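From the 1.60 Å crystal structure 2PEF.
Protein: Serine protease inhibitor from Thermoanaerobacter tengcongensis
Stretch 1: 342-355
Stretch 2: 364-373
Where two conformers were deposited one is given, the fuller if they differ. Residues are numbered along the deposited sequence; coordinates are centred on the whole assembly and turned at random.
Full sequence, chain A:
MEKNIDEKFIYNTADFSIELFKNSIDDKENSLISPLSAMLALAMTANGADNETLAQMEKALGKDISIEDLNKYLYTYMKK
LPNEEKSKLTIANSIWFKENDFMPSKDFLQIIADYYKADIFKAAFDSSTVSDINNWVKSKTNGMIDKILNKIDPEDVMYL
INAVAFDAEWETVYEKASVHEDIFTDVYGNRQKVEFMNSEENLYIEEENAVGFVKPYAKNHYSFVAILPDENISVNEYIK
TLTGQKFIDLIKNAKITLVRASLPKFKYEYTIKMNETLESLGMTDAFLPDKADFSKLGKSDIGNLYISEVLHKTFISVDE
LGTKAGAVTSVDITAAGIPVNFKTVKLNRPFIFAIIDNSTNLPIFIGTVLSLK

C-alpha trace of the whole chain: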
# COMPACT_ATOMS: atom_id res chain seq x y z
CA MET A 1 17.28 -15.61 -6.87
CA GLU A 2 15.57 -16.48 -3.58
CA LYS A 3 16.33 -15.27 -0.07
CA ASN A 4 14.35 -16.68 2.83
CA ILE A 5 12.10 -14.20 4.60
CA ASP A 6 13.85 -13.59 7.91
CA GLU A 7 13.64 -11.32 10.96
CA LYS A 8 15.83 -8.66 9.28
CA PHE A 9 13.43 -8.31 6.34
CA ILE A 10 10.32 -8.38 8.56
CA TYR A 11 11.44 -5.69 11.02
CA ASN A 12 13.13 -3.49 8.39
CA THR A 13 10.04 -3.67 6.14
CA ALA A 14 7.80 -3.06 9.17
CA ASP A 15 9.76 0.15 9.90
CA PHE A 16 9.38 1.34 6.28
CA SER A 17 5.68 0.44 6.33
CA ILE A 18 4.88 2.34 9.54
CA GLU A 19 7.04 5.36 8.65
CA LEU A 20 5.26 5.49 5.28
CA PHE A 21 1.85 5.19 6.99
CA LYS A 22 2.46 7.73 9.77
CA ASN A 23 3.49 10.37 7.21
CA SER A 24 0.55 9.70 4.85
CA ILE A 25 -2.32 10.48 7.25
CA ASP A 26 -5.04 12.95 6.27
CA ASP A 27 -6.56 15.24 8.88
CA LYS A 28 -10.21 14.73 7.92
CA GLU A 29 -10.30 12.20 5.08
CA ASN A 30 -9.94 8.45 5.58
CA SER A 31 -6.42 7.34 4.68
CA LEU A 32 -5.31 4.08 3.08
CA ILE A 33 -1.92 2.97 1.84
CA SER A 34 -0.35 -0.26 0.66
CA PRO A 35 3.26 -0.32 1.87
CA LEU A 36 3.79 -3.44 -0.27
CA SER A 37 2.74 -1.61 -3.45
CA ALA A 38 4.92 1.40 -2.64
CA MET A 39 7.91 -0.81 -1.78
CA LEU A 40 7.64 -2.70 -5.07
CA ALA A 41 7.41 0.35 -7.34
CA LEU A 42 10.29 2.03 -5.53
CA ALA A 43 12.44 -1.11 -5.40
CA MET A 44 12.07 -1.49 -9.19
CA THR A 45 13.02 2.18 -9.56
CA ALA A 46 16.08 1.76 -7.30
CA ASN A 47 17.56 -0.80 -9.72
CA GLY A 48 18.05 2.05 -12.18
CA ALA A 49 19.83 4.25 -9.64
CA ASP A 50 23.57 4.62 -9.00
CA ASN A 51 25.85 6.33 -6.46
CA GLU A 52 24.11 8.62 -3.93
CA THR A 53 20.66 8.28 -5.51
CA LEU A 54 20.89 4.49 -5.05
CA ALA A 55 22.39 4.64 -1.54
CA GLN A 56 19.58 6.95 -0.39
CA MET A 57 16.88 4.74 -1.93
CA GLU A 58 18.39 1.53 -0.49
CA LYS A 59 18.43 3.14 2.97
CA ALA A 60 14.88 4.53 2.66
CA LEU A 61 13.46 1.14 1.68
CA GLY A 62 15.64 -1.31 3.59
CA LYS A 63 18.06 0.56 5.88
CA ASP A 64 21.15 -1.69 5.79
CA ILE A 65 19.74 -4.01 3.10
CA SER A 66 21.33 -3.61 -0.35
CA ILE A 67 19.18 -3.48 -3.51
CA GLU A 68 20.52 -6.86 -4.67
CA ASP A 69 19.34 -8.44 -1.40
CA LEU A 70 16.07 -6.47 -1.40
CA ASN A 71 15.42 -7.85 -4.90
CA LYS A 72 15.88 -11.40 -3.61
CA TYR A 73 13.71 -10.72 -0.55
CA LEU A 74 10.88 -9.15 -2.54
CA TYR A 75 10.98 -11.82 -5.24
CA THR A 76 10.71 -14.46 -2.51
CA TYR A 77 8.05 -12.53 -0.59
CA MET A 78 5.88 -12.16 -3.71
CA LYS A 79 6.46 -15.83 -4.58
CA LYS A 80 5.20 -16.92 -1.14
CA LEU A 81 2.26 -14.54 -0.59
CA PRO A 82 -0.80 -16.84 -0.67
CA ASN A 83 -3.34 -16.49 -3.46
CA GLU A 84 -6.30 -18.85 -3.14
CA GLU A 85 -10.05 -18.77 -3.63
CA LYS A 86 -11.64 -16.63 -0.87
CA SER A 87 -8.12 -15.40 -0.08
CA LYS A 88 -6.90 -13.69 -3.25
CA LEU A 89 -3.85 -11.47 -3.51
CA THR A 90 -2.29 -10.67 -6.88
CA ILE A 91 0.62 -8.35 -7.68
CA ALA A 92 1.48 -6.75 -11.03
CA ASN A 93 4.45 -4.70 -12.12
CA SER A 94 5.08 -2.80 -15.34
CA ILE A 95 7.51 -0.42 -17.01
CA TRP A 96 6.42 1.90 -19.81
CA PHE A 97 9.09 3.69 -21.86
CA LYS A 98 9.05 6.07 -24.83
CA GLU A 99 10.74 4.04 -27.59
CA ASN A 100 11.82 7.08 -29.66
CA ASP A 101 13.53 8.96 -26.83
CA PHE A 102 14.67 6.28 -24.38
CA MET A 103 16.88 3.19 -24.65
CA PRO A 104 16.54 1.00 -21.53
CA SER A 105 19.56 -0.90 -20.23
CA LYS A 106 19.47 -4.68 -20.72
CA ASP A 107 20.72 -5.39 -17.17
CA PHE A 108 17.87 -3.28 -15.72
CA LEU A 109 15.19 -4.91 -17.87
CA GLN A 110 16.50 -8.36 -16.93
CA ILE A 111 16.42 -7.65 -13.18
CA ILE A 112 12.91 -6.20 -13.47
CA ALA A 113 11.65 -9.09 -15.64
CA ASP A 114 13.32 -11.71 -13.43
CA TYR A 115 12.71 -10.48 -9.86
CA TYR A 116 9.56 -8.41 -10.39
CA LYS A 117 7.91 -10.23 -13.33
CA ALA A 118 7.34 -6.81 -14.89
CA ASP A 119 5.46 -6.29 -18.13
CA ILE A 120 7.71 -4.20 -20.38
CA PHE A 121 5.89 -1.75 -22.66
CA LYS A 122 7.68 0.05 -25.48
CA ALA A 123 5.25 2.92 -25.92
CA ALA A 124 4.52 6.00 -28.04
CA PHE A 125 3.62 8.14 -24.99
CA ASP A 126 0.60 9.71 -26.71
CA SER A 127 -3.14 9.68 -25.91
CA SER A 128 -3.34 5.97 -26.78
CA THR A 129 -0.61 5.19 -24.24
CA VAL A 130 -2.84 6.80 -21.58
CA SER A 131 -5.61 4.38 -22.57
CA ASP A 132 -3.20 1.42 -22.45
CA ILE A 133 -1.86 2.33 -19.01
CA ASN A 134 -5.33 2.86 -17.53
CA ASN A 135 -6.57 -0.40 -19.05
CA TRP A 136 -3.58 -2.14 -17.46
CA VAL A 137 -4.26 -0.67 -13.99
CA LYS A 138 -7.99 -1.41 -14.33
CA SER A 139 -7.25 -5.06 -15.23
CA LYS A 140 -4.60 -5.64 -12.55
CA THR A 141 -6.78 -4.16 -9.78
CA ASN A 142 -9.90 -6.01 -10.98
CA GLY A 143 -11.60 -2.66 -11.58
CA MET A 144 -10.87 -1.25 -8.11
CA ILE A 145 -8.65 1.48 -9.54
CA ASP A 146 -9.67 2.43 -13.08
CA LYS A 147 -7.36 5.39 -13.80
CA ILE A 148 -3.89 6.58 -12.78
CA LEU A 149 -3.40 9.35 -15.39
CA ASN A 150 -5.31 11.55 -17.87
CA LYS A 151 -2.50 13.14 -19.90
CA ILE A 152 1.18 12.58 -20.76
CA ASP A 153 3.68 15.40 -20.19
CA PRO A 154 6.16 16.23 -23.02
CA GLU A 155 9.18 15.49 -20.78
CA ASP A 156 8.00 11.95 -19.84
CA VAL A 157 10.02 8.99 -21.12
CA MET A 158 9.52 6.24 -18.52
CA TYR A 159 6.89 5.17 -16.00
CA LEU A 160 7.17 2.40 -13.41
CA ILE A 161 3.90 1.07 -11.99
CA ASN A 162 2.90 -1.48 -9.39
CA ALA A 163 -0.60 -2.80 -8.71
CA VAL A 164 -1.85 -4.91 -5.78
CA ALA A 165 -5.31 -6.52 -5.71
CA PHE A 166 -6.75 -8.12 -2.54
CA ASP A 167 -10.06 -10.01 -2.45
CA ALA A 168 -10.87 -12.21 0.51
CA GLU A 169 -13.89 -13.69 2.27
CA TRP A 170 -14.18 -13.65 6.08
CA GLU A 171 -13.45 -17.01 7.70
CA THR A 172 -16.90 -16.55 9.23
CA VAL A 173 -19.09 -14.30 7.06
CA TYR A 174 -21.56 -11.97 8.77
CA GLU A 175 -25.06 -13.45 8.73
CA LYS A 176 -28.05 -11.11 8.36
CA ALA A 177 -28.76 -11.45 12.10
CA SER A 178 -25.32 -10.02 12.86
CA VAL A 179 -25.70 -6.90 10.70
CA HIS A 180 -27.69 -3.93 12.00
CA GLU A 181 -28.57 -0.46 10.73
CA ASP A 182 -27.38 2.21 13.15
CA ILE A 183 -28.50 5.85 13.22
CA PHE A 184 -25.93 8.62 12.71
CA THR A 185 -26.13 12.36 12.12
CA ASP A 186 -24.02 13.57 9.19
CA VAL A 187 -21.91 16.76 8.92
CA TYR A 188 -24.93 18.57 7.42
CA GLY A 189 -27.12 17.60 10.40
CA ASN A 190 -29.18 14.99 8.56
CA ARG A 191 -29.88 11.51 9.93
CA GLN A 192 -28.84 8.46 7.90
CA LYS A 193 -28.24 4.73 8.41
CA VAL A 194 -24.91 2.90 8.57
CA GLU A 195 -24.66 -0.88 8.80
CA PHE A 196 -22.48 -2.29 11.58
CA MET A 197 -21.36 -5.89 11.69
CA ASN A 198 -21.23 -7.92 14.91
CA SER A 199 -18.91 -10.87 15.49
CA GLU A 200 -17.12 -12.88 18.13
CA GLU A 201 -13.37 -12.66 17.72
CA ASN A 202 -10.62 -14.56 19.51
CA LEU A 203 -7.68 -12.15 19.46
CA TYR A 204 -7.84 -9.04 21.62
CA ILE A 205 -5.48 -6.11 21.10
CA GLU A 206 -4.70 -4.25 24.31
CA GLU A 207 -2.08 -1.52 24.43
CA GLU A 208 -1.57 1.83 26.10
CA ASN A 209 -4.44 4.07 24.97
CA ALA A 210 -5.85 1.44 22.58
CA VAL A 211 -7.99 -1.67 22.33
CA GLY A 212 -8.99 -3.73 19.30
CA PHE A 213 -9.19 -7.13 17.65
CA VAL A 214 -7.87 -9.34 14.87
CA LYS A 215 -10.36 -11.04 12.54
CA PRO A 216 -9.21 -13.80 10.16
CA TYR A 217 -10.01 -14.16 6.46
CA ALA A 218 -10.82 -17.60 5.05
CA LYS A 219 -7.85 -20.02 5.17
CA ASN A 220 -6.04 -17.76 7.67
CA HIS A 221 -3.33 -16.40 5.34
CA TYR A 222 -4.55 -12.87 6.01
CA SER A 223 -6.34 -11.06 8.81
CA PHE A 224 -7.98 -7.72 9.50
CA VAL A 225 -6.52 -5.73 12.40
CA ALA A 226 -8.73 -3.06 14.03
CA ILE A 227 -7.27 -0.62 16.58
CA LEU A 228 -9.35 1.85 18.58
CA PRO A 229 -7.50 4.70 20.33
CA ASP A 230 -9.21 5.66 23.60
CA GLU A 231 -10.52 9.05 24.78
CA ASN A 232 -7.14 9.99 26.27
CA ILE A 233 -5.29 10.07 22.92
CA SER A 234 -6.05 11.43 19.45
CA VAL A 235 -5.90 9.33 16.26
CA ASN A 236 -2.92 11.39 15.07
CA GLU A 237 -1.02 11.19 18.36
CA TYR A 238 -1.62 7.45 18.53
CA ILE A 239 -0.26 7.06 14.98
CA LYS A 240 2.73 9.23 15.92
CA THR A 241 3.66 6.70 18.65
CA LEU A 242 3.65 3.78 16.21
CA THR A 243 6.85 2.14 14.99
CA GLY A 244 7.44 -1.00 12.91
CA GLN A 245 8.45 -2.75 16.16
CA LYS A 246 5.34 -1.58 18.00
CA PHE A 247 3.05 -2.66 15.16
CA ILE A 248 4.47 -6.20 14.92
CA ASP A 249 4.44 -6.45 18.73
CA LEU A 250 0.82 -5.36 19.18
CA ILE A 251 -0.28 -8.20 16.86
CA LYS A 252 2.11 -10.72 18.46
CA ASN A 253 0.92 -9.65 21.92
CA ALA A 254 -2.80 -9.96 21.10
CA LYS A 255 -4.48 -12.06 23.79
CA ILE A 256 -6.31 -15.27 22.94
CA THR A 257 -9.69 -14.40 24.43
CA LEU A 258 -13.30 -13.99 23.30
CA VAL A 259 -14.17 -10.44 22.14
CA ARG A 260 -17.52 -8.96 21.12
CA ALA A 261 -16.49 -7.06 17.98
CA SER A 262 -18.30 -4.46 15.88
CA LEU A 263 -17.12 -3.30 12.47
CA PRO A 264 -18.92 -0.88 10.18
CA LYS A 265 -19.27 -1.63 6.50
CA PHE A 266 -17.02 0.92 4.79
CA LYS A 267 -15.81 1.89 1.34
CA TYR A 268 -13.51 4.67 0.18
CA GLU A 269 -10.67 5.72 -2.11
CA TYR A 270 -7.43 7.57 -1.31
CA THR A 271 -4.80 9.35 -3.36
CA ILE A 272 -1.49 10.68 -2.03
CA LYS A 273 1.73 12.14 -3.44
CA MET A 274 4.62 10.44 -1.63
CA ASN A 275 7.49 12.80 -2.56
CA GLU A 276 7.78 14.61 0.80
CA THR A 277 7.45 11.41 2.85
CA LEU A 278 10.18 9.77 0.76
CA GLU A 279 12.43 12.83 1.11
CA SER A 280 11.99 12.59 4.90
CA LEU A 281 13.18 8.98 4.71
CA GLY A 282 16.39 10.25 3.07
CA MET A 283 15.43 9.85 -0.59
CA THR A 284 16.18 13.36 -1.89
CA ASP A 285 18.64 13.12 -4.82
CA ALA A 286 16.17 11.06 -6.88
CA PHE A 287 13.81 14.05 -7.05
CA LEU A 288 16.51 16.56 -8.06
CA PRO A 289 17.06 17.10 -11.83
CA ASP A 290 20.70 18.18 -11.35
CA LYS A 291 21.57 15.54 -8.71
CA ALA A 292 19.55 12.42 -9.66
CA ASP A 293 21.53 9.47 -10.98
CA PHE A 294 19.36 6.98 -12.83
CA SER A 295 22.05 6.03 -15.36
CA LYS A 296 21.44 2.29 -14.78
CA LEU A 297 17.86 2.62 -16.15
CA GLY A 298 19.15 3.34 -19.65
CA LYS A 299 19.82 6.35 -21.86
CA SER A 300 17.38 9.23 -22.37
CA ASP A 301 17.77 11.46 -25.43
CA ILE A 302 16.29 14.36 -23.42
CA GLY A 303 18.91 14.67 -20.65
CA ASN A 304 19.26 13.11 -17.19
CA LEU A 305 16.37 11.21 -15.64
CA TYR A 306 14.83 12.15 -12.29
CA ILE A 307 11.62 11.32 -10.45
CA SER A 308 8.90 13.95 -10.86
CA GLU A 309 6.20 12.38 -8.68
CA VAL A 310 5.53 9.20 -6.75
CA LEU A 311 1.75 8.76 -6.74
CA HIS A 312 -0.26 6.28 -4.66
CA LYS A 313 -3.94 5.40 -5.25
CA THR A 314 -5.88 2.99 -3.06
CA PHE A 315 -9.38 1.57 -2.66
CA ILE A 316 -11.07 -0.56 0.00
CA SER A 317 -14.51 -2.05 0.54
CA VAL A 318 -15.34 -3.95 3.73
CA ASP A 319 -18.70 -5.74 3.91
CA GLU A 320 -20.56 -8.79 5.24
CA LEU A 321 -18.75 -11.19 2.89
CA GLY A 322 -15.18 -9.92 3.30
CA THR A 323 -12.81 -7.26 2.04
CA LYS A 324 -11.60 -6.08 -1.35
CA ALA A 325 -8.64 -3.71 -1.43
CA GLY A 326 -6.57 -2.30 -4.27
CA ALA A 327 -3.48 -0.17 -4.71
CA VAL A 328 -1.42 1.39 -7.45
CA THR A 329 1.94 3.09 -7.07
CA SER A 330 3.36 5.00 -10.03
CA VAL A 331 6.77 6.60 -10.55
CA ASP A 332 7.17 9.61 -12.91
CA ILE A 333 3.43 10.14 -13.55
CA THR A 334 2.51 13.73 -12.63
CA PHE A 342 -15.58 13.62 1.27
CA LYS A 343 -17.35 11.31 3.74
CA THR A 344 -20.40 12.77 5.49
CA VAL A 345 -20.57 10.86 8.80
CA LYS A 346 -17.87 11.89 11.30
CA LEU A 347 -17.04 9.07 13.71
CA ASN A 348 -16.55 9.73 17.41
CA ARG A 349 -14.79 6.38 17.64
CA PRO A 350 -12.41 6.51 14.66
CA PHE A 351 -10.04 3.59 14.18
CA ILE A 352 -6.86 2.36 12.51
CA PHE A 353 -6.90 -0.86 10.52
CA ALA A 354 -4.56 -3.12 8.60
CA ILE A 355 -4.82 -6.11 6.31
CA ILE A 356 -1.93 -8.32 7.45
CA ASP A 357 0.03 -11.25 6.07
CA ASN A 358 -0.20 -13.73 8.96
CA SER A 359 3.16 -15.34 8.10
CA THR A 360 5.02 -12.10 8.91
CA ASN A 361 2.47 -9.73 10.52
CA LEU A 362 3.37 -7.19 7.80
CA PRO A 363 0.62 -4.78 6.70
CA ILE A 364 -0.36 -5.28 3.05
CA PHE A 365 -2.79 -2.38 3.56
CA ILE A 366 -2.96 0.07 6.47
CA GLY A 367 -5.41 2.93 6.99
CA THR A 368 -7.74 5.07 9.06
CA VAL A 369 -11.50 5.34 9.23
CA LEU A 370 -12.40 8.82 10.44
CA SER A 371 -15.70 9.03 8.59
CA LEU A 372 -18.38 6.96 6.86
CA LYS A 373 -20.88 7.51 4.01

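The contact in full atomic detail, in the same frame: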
# COMPACT_ATOMS: atom_id res chain seq x y z
N PHE A 342 -15.10 13.15 -0.02
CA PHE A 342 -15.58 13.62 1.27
C PHE A 342 -16.65 12.68 1.84
O PHE A 342 -17.68 12.45 1.20
CB PHE A 342 -16.11 15.05 1.16
N LYS A 343 -16.39 12.14 3.03
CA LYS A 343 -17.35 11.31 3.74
C LYS A 343 -18.15 12.18 4.71
O LYS A 343 -17.58 13.06 5.37
CB LYS A 343 -16.66 10.17 4.48
N THR A 344 -19.44 11.88 4.83
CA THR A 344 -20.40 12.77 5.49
C THR A 344 -20.65 12.47 6.97
O THR A 344 -21.15 13.31 7.71
CB THR A 344 -21.75 12.78 4.75
OG1 THR A 344 -22.26 11.44 4.68
CG2 THR A 344 -21.60 13.33 3.34
N VAL A 345 -20.31 11.26 7.41
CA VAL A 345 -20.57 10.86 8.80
C VAL A 345 -19.28 10.80 9.63
O VAL A 345 -18.49 9.87 9.49
CB VAL A 345 -21.35 9.52 8.87
CG1 VAL A 345 -21.58 9.11 10.32
CG2 VAL A 345 -22.67 9.62 8.11
N LYS A 346 -19.08 11.80 10.49
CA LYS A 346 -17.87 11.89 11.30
C LYS A 346 -17.97 10.97 12.51
O LYS A 346 -18.87 11.12 13.34
CB LYS A 346 -17.63 13.34 11.74
CG LYS A 346 -16.37 13.56 12.57
CD LYS A 346 -16.20 15.04 12.90
CE LYS A 346 -14.91 15.29 13.66
NZ LYS A 346 -14.77 16.73 14.00
N LEU A 347 -17.05 10.02 12.60
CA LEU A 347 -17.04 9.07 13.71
C LEU A 347 -16.44 9.66 14.98
O LEU A 347 -15.44 10.38 14.93
CB LEU A 347 -16.27 7.80 13.33
CG LEU A 347 -16.76 6.94 12.16
CD1 LEU A 347 -15.89 5.70 12.07
CD2 LEU A 347 -18.22 6.54 12.33
N ASN A 348 -17.07 9.35 16.11
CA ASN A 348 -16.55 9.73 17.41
C ASN A 348 -15.63 8.65 17.97
O ASN A 348 -14.86 8.89 18.91
CB ASN A 348 -17.70 10.03 18.37
CG ASN A 348 -18.43 11.31 18.01
OD1 ASN A 348 -17.81 12.35 17.80
ND2 ASN A 348 -19.75 11.23 17.93
N ARG A 349 -15.71 7.47 17.36
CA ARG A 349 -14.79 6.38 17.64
C ARG A 349 -14.06 5.98 16.36
O ARG A 349 -14.29 4.89 15.82
CB ARG A 349 -15.53 5.19 18.26
CG ARG A 349 -16.27 5.52 19.55
CD ARG A 349 -16.51 4.27 20.38
NE ARG A 349 -17.39 3.32 19.71
CZ ARG A 349 -17.48 2.03 20.02
NH1 ARG A 349 -16.73 1.52 20.98
NH2 ARG A 349 -18.31 1.25 19.35
N PRO A 350 -13.16 6.85 15.87
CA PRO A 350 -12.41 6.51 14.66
C PRO A 350 -11.42 5.40 14.99
O PRO A 350 -11.13 5.16 16.17
CB PRO A 350 -11.68 7.81 14.31
CG PRO A 350 -11.54 8.51 15.61
CD PRO A 350 -12.76 8.17 16.40
N PHE A 351 -10.93 4.71 13.96
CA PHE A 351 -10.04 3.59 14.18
C PHE A 351 -9.01 3.41 13.08
O PHE A 351 -9.17 3.90 11.97
CB PHE A 351 -10.83 2.29 14.40
CG PHE A 351 -11.67 1.87 13.22
CD1 PHE A 351 -11.16 1.00 12.25
CD2 PHE A 351 -12.99 2.31 13.09
CE1 PHE A 351 -11.94 0.60 11.17
CE2 PHE A 351 -13.77 1.91 12.01
CZ PHE A 351 -13.25 1.05 11.05
N ILE A 352 -7.94 2.71 13.43
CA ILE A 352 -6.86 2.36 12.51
C ILE A 352 -7.08 0.91 12.15
O ILE A 352 -7.54 0.12 12.98
CB ILE A 352 -5.47 2.57 13.18
CG1 ILE A 352 -5.15 4.06 13.37
CG2 ILE A 352 -4.33 1.91 12.38
CD1 ILE A 352 -5.77 4.69 14.59
N PHE A 353 -6.80 0.54 10.90
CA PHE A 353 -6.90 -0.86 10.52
C PHE A 353 -5.75 -1.26 9.62
O PHE A 353 -5.08 -0.41 9.03
CB PHE A 353 -8.24 -1.15 9.84
CG PHE A 353 -8.38 -0.51 8.50
CD1 PHE A 353 -7.95 -1.17 7.35
CD2 PHE A 353 -8.94 0.75 8.38
CE1 PHE A 353 -8.06 -0.56 6.10
CE2 PHE A 353 -9.06 1.36 7.14
CZ PHE A 353 -8.62 0.70 6.00
N ALA A 354 -5.54 -2.57 9.52
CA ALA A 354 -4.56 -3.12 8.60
C ALA A 354 -5.06 -4.46 8.09
O ALA A 354 -5.77 -5.18 8.80
CB ALA A 354 -3.23 -3.27 9.27
N ILE A 355 -4.69 -4.77 6.85
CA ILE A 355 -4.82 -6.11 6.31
C ILE A 355 -3.42 -6.70 6.39
O ILE A 355 -2.49 -6.18 5.76
CB ILE A 355 -5.33 -6.08 4.85
CG1 ILE A 355 -6.74 -5.46 4.80
CG2 ILE A 355 -5.30 -7.49 4.25
CD1 ILE A 355 -7.21 -5.12 3.41
N ILE A 364 -0.16 -5.42 4.50
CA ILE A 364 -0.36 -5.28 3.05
C ILE A 364 -1.06 -3.95 2.76
O ILE A 364 -0.66 -3.22 1.85
CB ILE A 364 -1.18 -6.46 2.46
CG1 ILE A 364 -0.57 -7.82 2.84
CG2 ILE A 364 -1.35 -6.31 0.94
CD1 ILE A 364 0.82 -8.09 2.28
N PHE A 365 -2.09 -3.66 3.55
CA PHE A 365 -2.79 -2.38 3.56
C PHE A 365 -2.87 -1.87 4.99
O PHE A 365 -2.98 -2.66 5.94
CB PHE A 365 -4.21 -2.54 3.00
CG PHE A 365 -4.26 -2.75 1.51
CD1 PHE A 365 -4.11 -4.03 0.97
CD2 PHE A 365 -4.48 -1.67 0.66
CE1 PHE A 365 -4.17 -4.22 -0.41
CE2 PHE A 365 -4.54 -1.86 -0.72
CZ PHE A 365 -4.38 -3.13 -1.26
N ILE A 366 -2.80 -0.55 5.15
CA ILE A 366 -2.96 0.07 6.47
C ILE A 366 -3.65 1.43 6.29
O ILE A 366 -3.33 2.19 5.37
CB ILE A 366 -1.62 0.15 7.26
CG1 ILE A 366 -1.85 0.68 8.68
CG2 ILE A 366 -0.57 0.97 6.51
CD1 ILE A 366 -0.69 0.38 9.64
N GLY A 367 -4.61 1.72 7.16
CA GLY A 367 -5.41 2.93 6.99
C GLY A 367 -6.16 3.42 8.21
O GLY A 367 -6.03 2.88 9.30
N THR A 368 -6.95 4.47 7.99
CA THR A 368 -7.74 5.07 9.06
C THR A 368 -9.17 5.23 8.59
O THR A 368 -9.42 5.52 7.42
CB THR A 368 -7.21 6.47 9.45
OG1 THR A 368 -7.12 7.30 8.29
CG2 THR A 368 -5.84 6.37 10.10
N VAL A 369 -10.11 5.02 9.51
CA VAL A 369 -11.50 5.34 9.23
C VAL A 369 -11.92 6.44 10.19
O VAL A 369 -12.15 6.19 11.37
CB VAL A 369 -12.43 4.11 9.34
CG1 VAL A 369 -13.90 4.53 9.17
CG2 VAL A 369 -12.05 3.05 8.31
N LEU A 370 -11.98 7.66 9.66
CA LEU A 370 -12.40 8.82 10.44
C LEU A 370 -13.87 9.11 10.19
O LEU A 370 -14.56 9.65 11.05
CB LEU A 370 -11.56 10.05 10.07
CG LEU A 370 -10.02 9.97 10.12
CD1 LEU A 370 -9.41 11.32 9.79
CD2 LEU A 370 -9.54 9.48 11.47
N SER A 371 -14.34 8.73 9.00
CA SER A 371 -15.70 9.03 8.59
C SER A 371 -16.31 7.90 7.76
O SER A 371 -15.59 7.04 7.25
CB SER A 371 -15.75 10.34 7.79
OG SER A 371 -15.51 11.45 8.63
N LEU A 372 -17.63 7.93 7.65
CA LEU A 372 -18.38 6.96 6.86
C LEU A 372 -19.34 7.70 5.93
O LEU A 372 -19.53 8.91 6.06
CB LEU A 372 -19.16 6.00 7.77
CG LEU A 372 -18.40 5.10 8.74
CD1 LEU A 372 -19.36 4.32 9.63
CD2 LEU A 372 -17.48 4.13 8.01
N LYS A 373 -19.93 6.96 4.98
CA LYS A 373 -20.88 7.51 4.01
C LYS A 373 -20.29 8.68 3.21
O LYS A 373 -19.16 8.57 2.72
CB LYS A 373 -22.21 7.90 4.68
OXT LYS A 373 -20.89 9.74 3.04
O HOH W 1 -17.02 13.58 8.32
O HOH W 2 -13.48 10.85 13.03

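The shortest direct polar contact between the two stretches lies at the chain terminus. The hydroxyl OG1 of T344 donates a hydrogen bond to the terminal carboxylate oxygen OXT of K373 at 2.7 Å. The backbone N of T344 donates to the same OXT at 3.1 Å. One residue thus offers two donors to one carboxylate oxygen, which ties down the end of the chain.

From there the stretches run antiparallel and bond through their backbones. V345 and L372 form a reciprocal pair: V345 N to L372 O is 2.8 Å, and L372 N to V345 O is also 2.8 Å. L347 N then donates to L370 O at 3.0 Å. The chain turns a corner at N348 and R349, and neither residue touches the second stretch. Pairing resumes beyond the corner. F351 N donates to V369 O at 3.2 Å, and V369 N returns a bond to F351 O at 2.9 Å. F353 and G367 repeat the pattern, with F353 N to G367 O and G367 N to F353 O both 2.9 Å. At the far end I355 N donates to F365 O at 2.9 Å. I355 O accepts from I364 N at 2.8 Å and, weakly, from F365 N at 3.4 Å.

Between these pairs lie the non-hydrogen-bonded pairs K346 with S371, I352 with T368, and A354 with I366. Here CA-H groups approach carbonyls. S371 CA lies 3.0 Å from V345 O, and A354 CA lies 3.1 Å from F365 O.

Two waters add bridges near the corner and the terminus. One donates to L347 O at 2.8 Å and to L370 O at 2.6 Å. L370 O therefore accepts from both this water and L347 N. The other donates to K343 O at 3.0 Å and is hydrogen-bonded to S371 OG at 2.6 Å.

The side chains divide between the two faces of the sheet. V345, F351, F353, I355, F365, V369 and L372 share one face. V369 is central here. Its CB sits over a face of the F351 ring, 3.9 Å from the ring centroid, a CH-pi contact. Its CG2 is 3.6 Å from F351 CZ and 3.6 Å from F353 CE2. The F353 ring covers G367, whose CA lies 4.2 Å from the ring centroid. G367 leaves room for this ring: a CB at its ideal position would be 3.0 Å from F353 CZ, a clash.

L347 points toward the second stretch, and its side chain packs against V369 and L372. Its CD1 is 3.7 Å from V369 CG1, and its CD2 is 3.7 Å from L372 CD1. Farther along, I355 CD1 meets F365 CB at 4.0 Å.

The other face carries K346, I352, A354, I366, T368 and S371. Packing there includes A354 CB against I366 CG1 at 4.2 Å and I352 CG1 against T368 CG2 at 4.1 Å. Near the corner, P350 CB rests 3.9 Å from L370 CD2. Together the stretches bury 1027 Å², counting both sides.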